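PDB 7C2A: SGNH-hydrolase family esterase from Altererythrobacter indicus, which is an esterase of the SGNH-hydrolase family that hydrolyses ester bonds and possibly acts as a lysophospholipase. Local coordinates for residues Ile76-Gly81 against Leu112-Arg117. Residues are numbered along the deposited sequence; the frame is centred on the assembly and turned at random.
Sequences IVELGG and LLMGMR
Val77 O is gripped twice: Met114 N donates to it at 2.9 Å in a nearly straight bond (175° at the hydrogen), and a water lies 2.9 Å from the same Val77 O. That water also accepts from Leu79 N at 3.0 Å and reaches Met114 O, bridging segments 76-81 and 112-117 where they part. One step back, Val77 N donates to Leu112 O, which also receives the CA-H of Ile76. On the face of Ile76 and Leu112, CG2 of Ile76, anti to its backbone N, meets Met114 CG at 3.7 Å; the thioether, bent at chi2 (-51°), brings Met114 CE to 3.8 Å from that same Ile76 CG2. On the other face CD1 of Leu113 leans across to Val77 CB at 4.1 Å, beneath helices 90-106 and 133-140. Farther along, Met116, its CB pointing toward segment 76-81, sets its CG 3.8 Å from Leu79 O, which Tyr134 hydrogen-bonds. Glu78 lays its CB against Met114 CB, while its OE2 takes the N-H of Asp13. Strands 74-78 and 111-114, joined through helices 81-85 and 90-106, are parallel neighbours within the five-stranded sheet of the alpha/beta SGNH-hydrolase fold.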
loop_
_atom_site.group_PDB
_atom_site.type_symbol
_atom_site.label_atom_id
_atom_site.label_comp_id
_atom_site.label_asym_id
_atom_site.label_seq_id
_atom_site.Cartn_x
_atom_site.Cartn_y
_atom_site.Cartn_z
ATOM N N ILE A 76 -11.775 -1.888 -0.194
ATOM C CA ILE A 76 -10.750 -1.063 0.431
ATOM C C ILE A 76 -9.568 -1.028 -0.521
ATOM O O ILE A 76 -9.007 -2.075 -0.852
ATOM C CB ILE A 76 -10.327 -1.628 1.796
ATOM C CG1 ILE A 76 -11.538 -1.880 2.705
ATOM C CG2 ILE A 76 -9.312 -0.693 2.437
ATOM C CD1 ILE A 76 -11.204 -2.589 4.021
ATOM N N VAL A 77 -9.180 0.164 -0.970
ATOM C CA VAL A 77 -8.146 0.307 -1.993
ATOM C C VAL A 77 -6.927 0.953 -1.353
ATOM O O VAL A 77 -7.011 2.067 -0.817
ATOM C CB VAL A 77 -8.641 1.125 -3.193
ATOM C CG1 VAL A 77 -7.513 1.350 -4.191
ATOM C CG2 VAL A 77 -9.821 0.443 -3.857
ATOM N N GLU A 78 -5.789 0.262 -1.432
ATOM C CA GLU A 78 -4.558 0.650 -0.744
ATOM C C GLU A 78 -3.403 0.481 -1.729
ATOM O O GLU A 78 -2.771 -0.568 -1.775
ATOM C CB GLU A 78 -4.386 -0.229 0.489
ATOM C CG GLU A 78 -3.123 -0.003 1.280
ATOM C CD GLU A 78 -1.981 -0.927 0.876
ATOM O OE1 GLU A 78 -0.853 -0.399 0.737
ATOM O OE2 GLU A 78 -2.183 -2.149 0.715
ATOM N N LEU A 79 -3.138 1.512 -2.529
ATOM C CA LEU A 79 -2.109 1.421 -3.554
ATOM C C LEU A 79 -1.460 2.784 -3.729
ATOM O O LEU A 79 -2.073 3.826 -3.478
ATOM C CB LEU A 79 -2.668 0.970 -4.905
ATOM C CG LEU A 79 -3.108 -0.487 -4.981
ATOM C CD1 LEU A 79 -3.817 -0.724 -6.304
ATOM C CD2 LEU A 79 -1.920 -1.405 -4.854
ATOM N N GLY A 80 -0.221 2.756 -4.215
ATOM C CA GLY A 80 0.535 3.963 -4.505
ATOM C C GLY A 80 1.886 3.982 -3.832
ATOM O O GLY A 80 2.811 4.662 -4.289
ATOM N N GLY A 81 2.020 3.234 -2.739
ATOM C CA GLY A 81 3.305 3.168 -2.066
ATOM C C GLY A 81 4.421 2.682 -2.971
ATOM O O GLY A 81 5.545 3.182 -2.906
ATOM N N LEU A 112 -13.576 2.472 0.232
ATOM C CA LEU A 112 -12.764 3.117 1.255
ATOM C C LEU A 112 -11.338 3.202 0.724
ATOM O O LEU A 112 -10.729 2.177 0.394
ATOM C CB LEU A 112 -12.802 2.325 2.562
ATOM C CG LEU A 112 -11.908 2.844 3.687
ATOM C CD1 LEU A 112 -12.319 4.244 4.100
ATOM C CD2 LEU A 112 -11.957 1.892 4.872
ATOM N N LEU A 113 -10.804 4.411 0.638
ATOM C CA LEU A 113 -9.462 4.652 0.131
ATOM C C LEU A 113 -8.491 4.818 1.292
ATOM O O LEU A 113 -8.730 5.628 2.188
ATOM C CB LEU A 113 -9.475 5.921 -0.716
ATOM C CG LEU A 113 -8.272 6.223 -1.604
ATOM C CD1 LEU A 113 -8.042 5.137 -2.645
ATOM C CD2 LEU A 113 -8.446 7.572 -2.284
ATOM N N MET A 114 -7.395 4.064 1.256
ATOM C CA MET A 114 -6.342 4.166 2.301
ATOM C C MET A 114 -5.296 5.173 1.812
ATOM O O MET A 114 -4.585 4.877 0.838
ATOM C CB MET A 114 -5.691 2.802 2.545
ATOM C CG MET A 114 -6.644 1.791 3.170
ATOM S SD MET A 114 -7.459 2.456 4.648
ATOM C CE MET A 114 -7.852 0.945 5.528
ATOM N N GLY A 115 -5.233 6.339 2.457
ATOM C CA GLY A 115 -4.295 7.403 2.053
ATOM C C GLY A 115 -2.845 7.022 2.291
ATOM O O GLY A 115 -2.524 6.533 3.378
ATOM N N MET A 116 -2.001 7.245 1.286
ATOM C CA MET A 116 -0.547 6.970 1.411
ATOM C C MET A 116 0.174 8.318 1.516
ATOM O O MET A 116 -0.340 9.306 0.983
ATOM C CB MET A 116 -0.014 6.183 0.210
ATOM C CG MET A 116 -0.747 4.866 -0.031
ATOM S SD MET A 116 -0.821 3.759 1.410
ATOM C CE MET A 116 0.919 3.422 1.668
ATOM N N ARG A 117 1.322 8.340 2.188
ATOM C CA ARG A 117 2.083 9.603 2.374
ATOM C C ARG A 117 3.521 9.394 1.905
ATOM O O ARG A 117 4.095 8.329 2.164
ATOM C CB ARG A 117 2.039 10.040 3.841
ATOM C CG ARG A 117 0.655 10.467 4.305
ATOM C CD ARG A 117 0.264 11.803 3.704
ATOM N NE ARG A 117 -1.078 12.204 4.091
ATOM C CZ ARG A 117 -1.421 12.645 5.295
ATOM N NH1 ARG A 117 -0.512 12.755 6.251
ATOM N NH2 ARG A 117 -2.674 12.978 5.534
HETATM O O HOH W 1 -4.903 3.819 -1.781
#